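Local coordinates for protein WA352 (Oryza sativa subsp. indica, PDB 5ZT3) that is a mitochondrial protein associated with cytoplasmic male sterility in rice, represented here by an all-helical fragment that covers its DUF8018 family region, at residues 27-32 with 54-59; 60-65 with 99-104; 83-88 with 123-128. One frame throughout, in Å; residues are numbered along the deposited sequence.

Interactions 1 and 2 share helix 45-72, using successive turns of it to meet helix 29-37 and helix 98-111; both are buried and joined by apolar side chains, with an exposed histidine at the margin of interaction 2. Interaction 3 joins a loop to the end of helix 116-124 and reaches helix 45-72 through Leu-86. It lies farther from the centre, its arginine exposed but its alanine, leucine and valine buried, and its chemistry differs: an arginine-to-carbonyl bond, a water and a small apolar patch. The contacts touch one another. Asp-27 of interaction 1 forms salt bridges with Lys-62 of interaction 2 and Arg-84 of interaction 3, while Leu-86 packs on Lys-62, Ile-65 and Met-104.

Interaction 1: residues 27-32 with 54-59; sequences DSVQSI and QAEDLF
Phe-59 reaches from helix 45-72 to the start of helix 29-37. Its CB lies 3.8 Å from Ile-32 CD1 and also faces Val-29 CG2. CG is anti to the backbone N (chi1 -174°), which starts the ring toward residues 27-29. The two sides of the ring then meet different partners: CD2 touches Val-29 CG2 at 3.6 Å, and CD1 has Ile-32 CD1 at the ring edge, 3.8 Å away. The backbone at Ser-28 and Val-29 covers one face, with Val-29 N over the centre and Ser-28 C toward the rim. Farther out, Phe-59 CE1 approaches Asp-27 O at 3.3 Å. One turn earlier on the same helix, Ala-55 CB touches both Val-29 O and Ile-32 CG2. Ile-32 CG2 also touches Leu-58 CD1 at 3.9 Å.

The backbone under the ring is fixed by a capping box: Ser-31 N donates to Ser-28 OG at 3.0 Å, and Ser-28 N to Ser-31 OG at 2.9 Å. Tyr-18 meets the Phe-59 ring edge-to-face. The carboxylate of Asp-27 turns to Arg-35, Arg-84 and Lys-62. The helices are thus joined by apolar contacts, while the capping bonds and the charged partners of Asp-27 satisfy polar groups bordering the buried ring.

Interaction 2: residues 60-65 with 99-104; sequences ELKVEI and ARLHQM
Leu-61 and Leu-101 meet where helix 45-72 and helix 98-111 run side by side, the axes of the short segments approaching to 10.0 Å, with 23° between their N-to-C directions. Leu-61 CD1 lies 4.0 Å from Leu-101 CB. The same leucine reaches over one face of the His-102 ring, with Leu-61 CD2 offset toward the rim and 3.8 Å from His-102 CE1; the closer fit of CD1 to this ring is doubtful in detail. A turn later, Ile-65 CD1 touches Leu-101 CD2 at 3.9 Å and Leu-101 O at 3.7 Å, with Met-104 CB slightly farther away at 4.4 Å. Lys-62 adds only its aliphatic CG, near Leu-101 CD1.

In the next shell, Leu-98 and Leu-105 also touch Leu-61, while Leu-108 and Leu-121 pack on Ile-65. Lys-62 carries its ammonium away from the interface to Glu-95 and Asp-27. An alanine in place of Leu-61 would probably open a gap beside Leu-101 and leave the face of His-102 without its aliphatic cover. Cohesion between the two segments thus rests on apolar side-chain contacts, and the lysine's charge is probably neutralised by acids outside the interface.

Interaction 3: residues 83-88 with 123-128; sequences ARALDN and ERVRLR
Arg-124 and Ala-85 make the direct polar link between the 83-88 loop and the end of helix 116-124. Arg-124 NH1 donates to Ala-85 O at 2.8 Å in a nearly straight bond, with an N-H...O angle of 164°. The oxygen lies at the edge of the guanidinium, in its plane. From CG to NE the arginine chain is extended, and its CD passes 3.1 Å from Ala-85 O, so both the aliphatic stem and the charged end lie against this carbonyl. The positive charge would be expected to polarise the C=O group.

A water extends the link. Water 1 accepts from Arg-124 NH1 at 3.0 Å, again in the guanidinium plane, and lies within hydrogen-bonding distance of Leu-86 O, although it has more acceptors in reach than protons. NH1 thus bonds one carbonyl directly and can reach the next, that of Leu-86, through the water.

The apolar contact is small and centres on the methyl of Ala-85. Its CB meets Arg-124 CB at 3.9 Å and Val-125 CB at 4.0 Å, just where the chain leaves helical geometry. Trp-78 of helix 78-81 packs on both Ala-85 and Val-125.

Charge pairing within the loop is separate from this link. Arg-84 grips Asp-87 side-on with two nitrogens: NE reaches OD1 and NH2 reaches OD2, each at 3.0 Å. Both acceptors lie near the guanidinium plane, and OD2 uses its syn lone pair. This bidentate salt bridge links residues three apart in the loop, while Arg-84 NH1 pairs with Asp-27.

The arrangement joins the loop between helix 78-81 and helix 98-111 to the C-terminal end of helix 116-124. It is a loop-to-helix-end contact at the border of the all-helical fold, in which an arginine side chain bonds to a backbone carbonyl.

Interaction 1: residues 27-32 with 54-59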
ATOM      1  N   ASP A  27       3.296   6.752   1.276  1.00 15.96           N
ATOM      2  CA  ASP A  27       4.379   5.785   1.172  1.00 17.13           C
ATOM      3  C   ASP A  27       5.203   6.056  -0.075  1.00 15.07           C
ATOM      4  O   ASP A  27       4.771   6.737  -1.006  1.00 15.33           O
ATOM      5  CB  ASP A  27       3.866   4.338   1.080  1.00 18.20           C
ATOM      6  CG  ASP A  27       3.711   3.683   2.432  1.00 32.02           C
ATOM      7  OD1 ASP A  27       4.009   4.335   3.455  1.00 40.98           O
ATOM      8  OD2 ASP A  27       3.309   2.506   2.477  1.00 34.43           O
ATOM      9  N   SER A  28       6.410   5.497  -0.077  1.00 14.51           N
ATOM     10  CA  SER A  28       7.253   5.432  -1.258  1.00 15.08           C
ATOM     11  C   SER A  28       7.848   4.034  -1.310  1.00 14.07           C
ATOM     12  O   SER A  28       7.757   3.270  -0.345  1.00 13.42           O
ATOM     13  CB  SER A  28       8.382   6.459  -1.166  1.00 15.22           C
ATOM     14  OG  SER A  28       9.190   6.183  -0.030  1.00 16.15           O
ATOM     15  N   VAL A  29       8.469   3.690  -2.439  1.00 13.04           N
ATOM     16  CA  VAL A  29       9.234   2.444  -2.491  1.00 12.77           C
ATOM     17  C   VAL A  29      10.226   2.387  -1.336  1.00 13.36           C
ATOM     18  O   VAL A  29      10.348   1.363  -0.644  1.00 14.21           O
ATOM     19  CB  VAL A  29       9.937   2.300  -3.854  1.00 13.70           C
ATOM     20  CG1 VAL A  29      10.865   1.080  -3.848  1.00 16.39           C
ATOM     21  CG2 VAL A  29       8.914   2.192  -4.978  1.00 15.05           C
ATOM     22  N   GLN A  30      10.939   3.491  -1.094  1.00 13.72           N
ATOM     23  CA  GLN A  30      11.963   3.491  -0.056  1.00 15.73           C
ATOM     24  C   GLN A  30      11.362   3.293   1.330  1.00 14.58           C
ATOM     25  O   GLN A  30      11.927   2.562   2.157  1.00 14.50           O
ATOM     26  CB  GLN A  30      12.778   4.779  -0.117  1.00 20.74           C
ATOM     27  CG  GLN A  30      13.836   4.778  -1.202  1.00 29.21           C
ATOM     28  CD  GLN A  30      14.585   6.094  -1.276  1.00 34.66           C
ATOM     29  OE1 GLN A  30      14.086   7.132  -0.839  1.00 38.94           O
ATOM     30  NE2 GLN A  30      15.794   6.053  -1.819  1.00 39.71           N
ATOM     31  N   SER A  31      10.215   3.915   1.613  1.00 14.95           N
ATOM     32  CA  SER A  31       9.642   3.757   2.944  1.00 14.54           C
ATOM     33  C   SER A  31       9.132   2.338   3.159  1.00 14.72           C
ATOM     34  O   SER A  31       9.262   1.788   4.260  1.00 15.51           O
ATOM     35  CB  SER A  31       8.570   4.816   3.225  1.00 17.88           C
ATOM     36  OG  SER A  31       7.364   4.545   2.534  1.00 17.57           O
ATOM     37  N   ILE A  32       8.588   1.711   2.111  1.00 12.37           N
ATOM     38  CA  ILE A  32       8.176   0.314   2.223  1.00 12.39           C
ATOM     39  C   ILE A  32       9.391  -0.583   2.407  1.00 13.13           C
ATOM     40  O   ILE A  32       9.372  -1.518   3.216  1.00 13.71           O
ATOM     41  CB  ILE A  32       7.333  -0.097   1.004  1.00 12.68           C
ATOM     42  CG1 ILE A  32       6.027   0.691   0.985  1.00 11.80           C
ATOM     43  CG2 ILE A  32       7.080  -1.605   0.989  1.00 13.56           C
ATOM     44  CD1 ILE A  32       5.290   0.614  -0.345  1.00 14.76           C
ATOM     45  N   GLN A  54      10.769  -6.481  -3.564  1.00 13.99           N
ATOM     46  CA  GLN A  54       9.467  -6.661  -2.932  1.00 13.06           C
ATOM     47  C   GLN A  54       8.763  -5.326  -2.731  1.00 13.96           C
ATOM     48  O   GLN A  54       7.543  -5.228  -2.909  1.00 13.72           O
ATOM     49  CB  GLN A  54       9.646  -7.397  -1.605  1.00 14.89           C
ATOM     50  CG  GLN A  54      10.186  -8.801  -1.797  1.00 19.56           C
ATOM     51  CD  GLN A  54      10.761  -9.407  -0.534  1.00 25.60           C
ATOM     52  OE1 GLN A  54      11.094  -8.701   0.419  1.00 26.23           O
ATOM     53  NE2 GLN A  54      10.895 -10.730  -0.528  1.00 30.16           N
ATOM     54  N   ALA A  55       9.514  -4.287  -2.353  1.00 12.63           N
ATOM     55  CA  ALA A  55       8.903  -2.979  -2.115  1.00 12.47           C
ATOM     56  C   ALA A  55       8.354  -2.380  -3.397  1.00 12.36           C
ATOM     57  O   ALA A  55       7.287  -1.760  -3.381  1.00 13.03           O
ATOM     58  CB  ALA A  55       9.915  -2.029  -1.484  1.00 13.25           C
ATOM     59  N   GLU A  56       9.056  -2.560  -4.518  1.00 12.33           N
ATOM     60  CA  GLU A  56       8.555  -2.051  -5.788  1.00 14.63           C
ATOM     61  C   GLU A  56       7.234  -2.715  -6.140  1.00 14.55           C
ATOM     62  O   GLU A  56       6.295  -2.048  -6.600  1.00 14.51           O
ATOM     63  CB  GLU A  56       9.590  -2.305  -6.886  1.00 16.99           C
ATOM     64  CG  GLU A  56      10.790  -1.375  -6.859  1.00 19.49           C
ATOM     65  CD  GLU A  56      11.830  -1.752  -7.892  1.00 38.09           C
ATOM     66  OE1 GLU A  56      11.658  -2.804  -8.542  1.00 47.82           O
ATOM     67  OE2 GLU A  56      12.820  -1.007  -8.053  1.00 42.05           O
ATOM     68  N   ASP A  57       7.131  -4.028  -5.914  1.00 14.64           N
ATOM     69  CA  ASP A  57       5.899  -4.733  -6.258  1.00 13.88           C
ATOM     70  C   ASP A  57       4.750  -4.290  -5.366  1.00 13.30           C
ATOM     71  O   ASP A  57       3.627  -4.067  -5.845  1.00 15.58           O
ATOM     72  CB  ASP A  57       6.099  -6.245  -6.130  1.00 19.23           C
ATOM     73  CG  ASP A  57       6.941  -6.833  -7.251  1.00 32.00           C
ATOM     74  OD1 ASP A  57       7.257  -6.112  -8.221  1.00 35.60           O
ATOM     75  OD2 ASP A  57       7.276  -8.037  -7.163  1.00 36.72           O
ATOM     76  N   LEU A  58       5.013  -4.148  -4.067  1.00 13.25           N
ATOM     77  CA  LEU A  58       3.974  -3.703  -3.147  1.00 12.55           C
ATOM     78  C   LEU A  58       3.517  -2.292  -3.493  1.00 13.60           C
ATOM     79  O   LEU A  58       2.314  -2.007  -3.534  1.00 13.64           O
ATOM     80  CB  LEU A  58       4.476  -3.768  -1.704  1.00 13.95           C
ATOM     81  CG  LEU A  58       4.656  -5.149  -1.081  1.00 13.58           C
ATOM     82  CD1 LEU A  58       5.394  -4.999   0.243  1.00 16.77           C
ATOM     83  CD2 LEU A  58       3.325  -5.856  -0.888  1.00 19.00           C
ATOM     84  N   PHE A  59       4.469  -1.393  -3.757  1.00 12.52           N
ATOM     85  CA  PHE A  59       4.118   0.007  -3.980  1.00 12.77           C
ATOM     86  C   PHE A  59       3.242   0.165  -5.214  1.00 12.69           C
ATOM     87  O   PHE A  59       2.238   0.885  -5.190  1.00 13.13           O
ATOM     88  CB  PHE A  59       5.377   0.854  -4.123  1.00 14.02           C
ATOM     89  CG  PHE A  59       5.109   2.336  -4.225  1.00 12.93           C
ATOM     90  CD1 PHE A  59       4.577   3.029  -3.153  1.00 15.18           C
ATOM     91  CD2 PHE A  59       5.411   3.032  -5.379  1.00 14.96           C
ATOM     92  CE1 PHE A  59       4.327   4.397  -3.239  1.00 15.26           C
ATOM     93  CE2 PHE A  59       5.171   4.400  -5.469  1.00 15.31           C
ATOM     94  CZ  PHE A  59       4.643   5.075  -4.392  1.00 15.81           C
TER

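Interaction 2: residues 60-65 with 99-104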
ATOM      1  N   GLU A  60       3.606  -0.505  -6.310  1.00 14.17           N
ATOM      2  CA  GLU A  60       2.825  -0.375  -7.534  1.00 16.68           C
ATOM      3  C   GLU A  60       1.383  -0.809  -7.304  1.00 15.06           C
ATOM      4  O   GLU A  60       0.444  -0.156  -7.779  1.00 16.32           O
ATOM      5  CB  GLU A  60       3.469  -1.194  -8.654  1.00 19.29           C
ATOM      6  CG  GLU A  60       2.692  -1.149  -9.962  1.00 29.69           C
ATOM      7  CD  GLU A  60       3.566  -1.427 -11.168  1.00 43.73           C
ATOM      8  OE1 GLU A  60       4.556  -2.176 -11.023  1.00 44.21           O
ATOM      9  OE2 GLU A  60       3.262  -0.898 -12.261  1.00 48.25           O
ATOM     10  N   LEU A  61       1.183  -1.898  -6.563  1.00 13.97           N
ATOM     11  CA  LEU A  61      -0.172  -2.359  -6.272  1.00 16.21           C
ATOM     12  C   LEU A  61      -0.901  -1.405  -5.335  1.00 16.42           C
ATOM     13  O   LEU A  61      -2.088  -1.105  -5.534  1.00 14.66           O
ATOM     14  CB  LEU A  61      -0.126  -3.753  -5.653  1.00 23.47           C
ATOM     15  CG  LEU A  61      -0.414  -4.931  -6.572  1.00 32.20           C
ATOM     16  CD1 LEU A  61      -0.340  -6.182  -5.774  1.00 40.67           C
ATOM     17  CD2 LEU A  61      -1.774  -4.795  -7.201  1.00 29.72           C
ATOM     18  N   LYS A  62      -0.223  -0.941  -4.284  1.00 13.69           N
ATOM     19  CA  LYS A  62      -0.853   0.008  -3.375  1.00 12.97           C
ATOM     20  C   LYS A  62      -1.323   1.245  -4.120  1.00 13.19           C
ATOM     21  O   LYS A  62      -2.420   1.749  -3.863  1.00 12.98           O
ATOM     22  CB  LYS A  62       0.126   0.436  -2.296  1.00 15.01           C
ATOM     23  CG  LYS A  62       0.416  -0.592  -1.251  1.00 17.93           C
ATOM     24  CD  LYS A  62       1.200   0.086  -0.140  1.00 25.13           C
ATOM     25  CE  LYS A  62       1.792  -0.920   0.785  1.00 31.64           C
ATOM     26  NZ  LYS A  62       2.379  -0.233   1.960  1.00 24.16           N
ATOM     27  N   VAL A  63      -0.510   1.746  -5.048  1.00 12.13           N
ATOM     28  CA  VAL A  63      -0.889   2.943  -5.792  1.00 13.59           C
ATOM     29  C   VAL A  63      -2.147   2.691  -6.611  1.00 13.18           C
ATOM     30  O   VAL A  63      -3.044   3.536  -6.661  1.00 13.44           O
ATOM     31  CB  VAL A  63       0.283   3.456  -6.646  1.00 14.29           C
ATOM     32  CG1 VAL A  63      -0.169   4.578  -7.573  1.00 17.39           C
ATOM     33  CG2 VAL A  63       1.405   3.944  -5.747  1.00 16.82           C
ATOM     34  N   GLU A  64      -2.255   1.514  -7.229  1.00 13.02           N
ATOM     35  CA  GLU A  64      -3.463   1.223  -7.991  1.00 14.74           C
ATOM     36  C   GLU A  64      -4.690   1.212  -7.089  1.00 13.26           C
ATOM     37  O   GLU A  64      -5.746   1.744  -7.455  1.00 13.63           O
ATOM     38  CB  GLU A  64      -3.318  -0.098  -8.740  1.00 17.65           C
ATOM     39  CG  GLU A  64      -2.315  -0.031  -9.889  1.00 23.80           C
ATOM     40  CD  GLU A  64      -2.528   1.192 -10.773  1.00 47.75           C
ATOM     41  OE1 GLU A  64      -3.686   1.421 -11.190  1.00 57.44           O
ATOM     42  OE2 GLU A  64      -1.545   1.925 -11.024  1.00 52.74           O
ATOM     43  N   ILE A  65      -4.571   0.625  -5.902  1.00 11.75           N
ATOM     44  CA  ILE A  65      -5.691   0.595  -4.964  1.00 11.97           C
ATOM     45  C   ILE A  65      -6.029   2.001  -4.485  1.00 12.98           C
ATOM     46  O   ILE A  65      -7.202   2.390  -4.422  1.00 12.38           O
ATOM     47  CB  ILE A  65      -5.378  -0.341  -3.783  1.00 11.73           C
ATOM     48  CG1 ILE A  65      -5.307  -1.792  -4.239  1.00 12.75           C
ATOM     49  CG2 ILE A  65      -6.403  -0.183  -2.668  1.00 13.43           C
ATOM     50  CD1 ILE A  65      -4.649  -2.712  -3.217  1.00 15.20           C
ATOM     51  N   ALA A  99      -0.398 -11.137  -2.382  1.00 15.61           N
ATOM     52  CA  ALA A  99      -1.579 -11.767  -2.967  1.00 16.38           C
ATOM     53  C   ALA A  99      -2.861 -11.165  -2.407  1.00 15.74           C
ATOM     54  O   ALA A  99      -3.858 -11.042  -3.126  1.00 15.69           O
ATOM     55  CB  ALA A  99      -1.553 -13.275  -2.739  1.00 18.22           C
ATOM     56  N   ARG A 100      -2.859 -10.790  -1.124  1.00 14.79           N
ATOM     57  CA  ARG A 100      -4.046 -10.158  -0.545  1.00 15.02           C
ATOM     58  C   ARG A 100      -4.325  -8.808  -1.197  1.00 14.83           C
ATOM     59  O   ARG A 100      -5.485  -8.463  -1.453  1.00 14.27           O
ATOM     60  CB  ARG A 100      -3.891 -10.025   0.975  1.00 16.89           C
ATOM     61  CG  ARG A 100      -4.859  -9.040   1.662  1.00 20.39           C
ATOM     62  CD  ARG A 100      -6.335  -9.392   1.467  1.00 35.22           C
ATOM     63  NE  ARG A 100      -6.573 -10.820   1.413  1.00 45.59           N
ATOM     64  CZ  ARG A 100      -6.697 -11.611   2.475  1.00 56.77           C
ATOM     65  NH1 ARG A 100      -6.565 -11.125   3.707  1.00 58.82           N
ATOM     66  NH2 ARG A 100      -6.915 -12.919   2.311  1.00 62.00           N
ATOM     67  N   LEU A 101      -3.276  -8.025  -1.463  1.00 13.74           N
ATOM     68  CA  LEU A 101      -3.468  -6.767  -2.170  1.00 13.78           C
ATOM     69  C   LEU A 101      -4.053  -7.004  -3.556  1.00 14.50           C
ATOM     70  O   LEU A 101      -4.943  -6.267  -3.995  1.00 14.05           O
ATOM     71  CB  LEU A 101      -2.143  -6.005  -2.246  1.00 14.19           C
ATOM     72  CG  LEU A 101      -1.589  -5.400  -0.954  1.00 13.89           C
ATOM     73  CD1 LEU A 101      -0.212  -4.817  -1.218  1.00 18.03           C
ATOM     74  CD2 LEU A 101      -2.531  -4.337  -0.388  1.00 16.82           C
ATOM     75  N   HIS A 102      -3.577  -8.042  -4.257  1.00 13.85           N
ATOM     76  CA  HIS A 102      -4.185  -8.374  -5.545  1.00 13.26           C
ATOM     77  C   HIS A 102      -5.657  -8.732  -5.392  1.00 12.95           C
ATOM     78  O   HIS A 102      -6.494  -8.311  -6.202  1.00 15.11           O
ATOM     79  CB  HIS A 102      -3.423  -9.508  -6.235  1.00 16.63           C
ATOM     80  CG  HIS A 102      -2.213  -9.051  -6.995  1.00 15.96           C
ATOM     81  ND1 HIS A 102      -2.281  -8.576  -8.288  1.00 23.33           N
ATOM     82  CD2 HIS A 102      -0.905  -9.011  -6.649  1.00 20.34           C
ATOM     83  CE1 HIS A 102      -1.068  -8.249  -8.699  1.00 23.17           C
ATOM     84  NE2 HIS A 102      -0.217  -8.495  -7.721  1.00 18.84           N
ATOM     85  N   GLN A 103      -5.999  -9.496  -4.351  1.00 13.99           N
ATOM     86  CA  GLN A 103      -7.400  -9.842  -4.117  1.00 14.82           C
ATOM     87  C   GLN A 103      -8.237  -8.593  -3.862  1.00 14.88           C
ATOM     88  O   GLN A 103      -9.355  -8.467  -4.378  1.00 15.92           O
ATOM     89  CB  GLN A 103      -7.507 -10.814  -2.943  1.00 16.62           C
ATOM     90  CG  GLN A 103      -8.936 -11.228  -2.611  1.00 17.92           C
ATOM     91  CD  GLN A 103      -9.014 -12.147  -1.406  1.00 29.48           C
ATOM     92  OE1 GLN A 103      -8.039 -12.313  -0.670  1.00 36.66           O
ATOM     93  NE2 GLN A 103     -10.180 -12.745  -1.194  1.00 34.54           N
ATOM     94  N   MET A 104      -7.704  -7.654  -3.075  1.00 13.46           N
ATOM     95  CA  MET A 104      -8.425  -6.417  -2.786  1.00 13.69           C
ATOM     96  C   MET A 104      -8.636  -5.594  -4.051  1.00 15.47           C
ATOM     97  O   MET A 104      -9.741  -5.079  -4.289  1.00 14.53           O
ATOM     98  CB  MET A 104      -7.641  -5.624  -1.736  1.00 13.96           C
ATOM     99  CG  MET A 104      -7.611  -6.324  -0.381  1.00 14.36           C
ATOM    100  SD  MET A 104      -6.374  -5.709   0.763  1.00 19.31           S
ATOM    101  CE  MET A 104      -6.864  -4.003   0.868  1.00 20.64           C
TER

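Interaction 3: residues 83-88 with 123-128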
ATOM      1  N   ALA A  83      -1.964   4.859   2.026  1.00 11.92           N
ATOM      2  CA  ALA A  83      -1.116   3.697   2.264  1.00 11.35           C
ATOM      3  C   ALA A  83      -1.310   3.149   3.669  1.00 11.99           C
ATOM      4  O   ALA A  83      -1.229   1.931   3.870  1.00 14.83           O
ATOM      5  CB  ALA A  83       0.347   4.019   1.975  1.00 14.43           C
ATOM      6  N   ARG A  84      -1.579   4.018   4.649  1.00 13.23           N
ATOM      7  CA  ARG A  84      -1.799   3.542   6.014  1.00 14.32           C
ATOM      8  C   ARG A  84      -3.023   2.648   6.106  1.00 13.66           C
ATOM      9  O   ARG A  84      -3.049   1.713   6.920  1.00 15.11           O
ATOM     10  CB  ARG A  84      -1.908   4.720   6.989  1.00 15.40           C
ATOM     11  CG  ARG A  84      -0.652   5.597   7.088  1.00 18.40           C
ATOM     12  CD  ARG A  84       0.521   4.932   7.830  1.00 17.48           C
ATOM     13  NE  ARG A  84       1.026   3.749   7.137  1.00 19.57           N
ATOM     14  CZ  ARG A  84       1.811   3.774   6.062  1.00 22.03           C
ATOM     15  NH1 ARG A  84       2.205   4.931   5.542  1.00 24.53           N
ATOM     16  NH2 ARG A  84       2.190   2.640   5.495  1.00 20.05           N
ATOM     17  N   ALA A  85      -4.026   2.885   5.265  1.00 12.75           N
ATOM     18  CA  ALA A  85      -5.211   2.045   5.278  1.00 12.91           C
ATOM     19  C   ALA A  85      -4.943   0.661   4.709  1.00 13.20           C
ATOM     20  O   ALA A  85      -5.801  -0.217   4.841  1.00 16.01           O
ATOM     21  CB  ALA A  85      -6.355   2.729   4.523  1.00 12.99           C
ATOM     22  N   LEU A  86      -3.786   0.442   4.095  1.00 12.62           N
ATOM     23  CA  LEU A  86      -3.438  -0.846   3.516  1.00 12.78           C
ATOM     24  C   LEU A  86      -2.457  -1.639   4.384  1.00 15.94           C
ATOM     25  O   LEU A  86      -2.053  -2.745   3.998  1.00 18.52           O
ATOM     26  CB  LEU A  86      -2.888  -0.664   2.099  1.00 14.59           C
ATOM     27  CG  LEU A  86      -3.853   0.041   1.146  1.00 12.89           C
ATOM     28  CD1 LEU A  86      -3.242   0.190  -0.236  1.00 16.82           C
ATOM     29  CD2 LEU A  86      -5.181  -0.690   1.055  1.00 17.81           C
ATOM     30  N   ASP A  87      -2.068  -1.109   5.539  1.00 13.36           N
ATOM     31  CA  ASP A  87      -1.236  -1.853   6.475  1.00 15.72           C
ATOM     32  C   ASP A  87      -1.986  -3.085   6.988  1.00 14.85           C
ATOM     33  O   ASP A  87      -3.214  -3.166   6.934  1.00 15.29           O
ATOM     34  CB  ASP A  87      -0.923  -0.987   7.698  1.00 17.95           C
ATOM     35  CG  ASP A  87      -0.016   0.198   7.387  1.00 23.80           C
ATOM     36  OD1 ASP A  87      -0.031   1.171   8.182  1.00 30.82           O
ATOM     37  OD2 ASP A  87       0.717   0.162   6.374  1.00 20.88           O
ATOM     38  N   ASN A  88      -1.233  -4.037   7.538  1.00 15.72           N
ATOM     39  CA  ASN A  88      -1.832  -5.214   8.165  1.00 15.31           C
ATOM     40  C   ASN A  88      -1.216  -5.373   9.548  1.00 15.30           C
ATOM     41  O   ASN A  88      -0.004  -5.653   9.650  1.00 15.88           O
ATOM     42  CB  ASN A  88      -1.604  -6.473   7.325  1.00 16.77           C
ATOM     43  CG  ASN A  88      -2.380  -7.671   7.842  1.00 18.15           C
ATOM     44  OD1 ASN A  88      -2.641  -7.794   9.044  1.00 20.42           O
ATOM     45  ND2 ASN A  88      -2.767  -8.561   6.934  1.00 22.60           N
ATOM     46  N   GLU A 123     -13.670   2.474   6.100  1.00 11.14           N
ATOM     47  CA  GLU A 123     -13.650   2.547   7.556  1.00 12.58           C
ATOM     48  C   GLU A 123     -12.249   2.807   8.095  1.00 12.69           C
ATOM     49  O   GLU A 123     -12.100   3.514   9.096  1.00 15.92           O
ATOM     50  CB  GLU A 123     -14.263   1.273   8.142  1.00 14.46           C
ATOM     51  CG  GLU A 123     -14.276   1.209   9.673  1.00 16.84           C
ATOM     52  CD  GLU A 123     -15.007   2.383  10.305  1.00 30.56           C
ATOM     53  OE1 GLU A 123     -15.959   2.903   9.677  1.00 35.16           O
ATOM     54  OE2 GLU A 123     -14.635   2.787  11.430  1.00 32.43           O
ATOM     55  N   ARG A 124     -11.218   2.286   7.431  1.00 10.97           N
ATOM     56  CA  ARG A 124      -9.848   2.404   7.922  1.00 11.35           C
ATOM     57  C   ARG A 124      -9.258   3.794   7.713  1.00 11.99           C
ATOM     58  O   ARG A 124      -8.481   4.267   8.554  1.00 12.89           O
ATOM     59  CB  ARG A 124      -8.950   1.414   7.185  1.00 12.24           C
ATOM     60  CG  ARG A 124      -9.131  -0.029   7.548  1.00 13.36           C
ATOM     61  CD  ARG A 124      -8.143  -0.858   6.776  1.00 15.03           C
ATOM     62  NE  ARG A 124      -8.294  -2.289   7.000  1.00 16.13           N
ATOM     63  CZ  ARG A 124      -7.610  -3.212   6.334  1.00 21.04           C
ATOM     64  NH1 ARG A 124      -6.731  -2.847   5.406  1.00 18.06           N
ATOM     65  NH2 ARG A 124      -7.805  -4.498   6.596  1.00 27.27           N
ATOM     66  N   VAL A 125      -9.546   4.433   6.583  1.00 12.26           N
ATOM     67  CA  VAL A 125      -8.751   5.553   6.087  1.00 11.70           C
ATOM     68  C   VAL A 125      -9.035   6.835   6.865  1.00 12.23           C
ATOM     69  O   VAL A 125     -10.154   7.083   7.331  1.00 14.15           O
ATOM     70  CB  VAL A 125      -8.989   5.743   4.573  1.00 10.63           C
ATOM     71  CG1 VAL A 125     -10.365   6.356   4.279  1.00 11.31           C
ATOM     72  CG2 VAL A 125      -7.894   6.594   3.958  1.00 12.95           C
ATOM     73  N   ARG A 126      -8.007   7.676   6.988  1.00 13.07           N
ATOM     74  CA  ARG A 126      -8.205   9.031   7.485  1.00 15.06           C
ATOM     75  C   ARG A 126      -9.048   9.840   6.506  1.00 15.50           C
ATOM     76  O   ARG A 126      -8.885   9.741   5.286  1.00 15.72           O
ATOM     77  CB  ARG A 126      -6.852   9.720   7.641  1.00 19.44           C
ATOM     78  CG  ARG A 126      -6.141   9.375   8.911  1.00 24.24           C
ATOM     79  CD  ARG A 126      -4.863  10.176   9.038  1.00 26.47           C
ATOM     80  NE  ARG A 126      -5.101  11.601   9.238  1.00 32.00           N
ATOM     81  CZ  ARG A 126      -4.179  12.429   9.723  1.00 34.73           C
ATOM     82  NH1 ARG A 126      -2.985  11.960  10.040  1.00 27.30           N
ATOM     83  NH2 ARG A 126      -4.448  13.717   9.893  1.00 37.37           N
ATOM     84  N   LEU A 127      -9.942  10.656   7.046  1.00 15.25           N
ATOM     85  CA  LEU A 127     -10.784  11.504   6.217  1.00 16.64           C
ATOM     86  C   LEU A 127     -10.116  12.858   6.010  1.00 18.10           C
ATOM     87  O   LEU A 127      -9.250  13.274   6.779  1.00 22.15           O
ATOM     88  CB  LEU A 127     -12.148  11.698   6.878  1.00 19.84           C
ATOM     89  CG  LEU A 127     -12.895  10.393   7.140  1.00 20.48           C
ATOM     90  CD1 LEU A 127     -14.218  10.671   7.819  1.00 25.36           C
ATOM     91  CD2 LEU A 127     -13.109   9.631   5.836  1.00 22.03           C
ATOM     92  N   ARG A 128     -10.516  13.539   4.933  1.00 20.29           N
ATOM     93  CA  ARG A 128     -10.130  14.938   4.781  1.00 25.23           C
ATOM     94  C   ARG A 128     -10.744  15.791   5.882  1.00 32.75           C
ATOM     95  O   ARG A 128     -10.110  16.728   6.383  1.00 40.51           O
ATOM     96  CB  ARG A 128     -10.616  15.481   3.440  1.00 27.65           C
ATOM     97  CG  ARG A 128     -10.247  14.685   2.237  1.00 21.75           C
ATOM     98  CD  ARG A 128     -10.992  15.253   1.033  1.00 22.05           C
ATOM     99  NE  ARG A 128     -10.694  14.469  -0.148  1.00 20.80           N
ATOM    100  CZ  ARG A 128      -9.687  14.706  -0.974  1.00 18.76           C
ATOM    101  NH1 ARG A 128      -8.869  15.731  -0.768  1.00 20.51           N
ATOM    102  NH2 ARG A 128      -9.498  13.908  -2.012  1.00 21.27           N
TER
HETATM  103  O   HOH W   1      -4.628  -4.300   3.788  1.00 23.44           O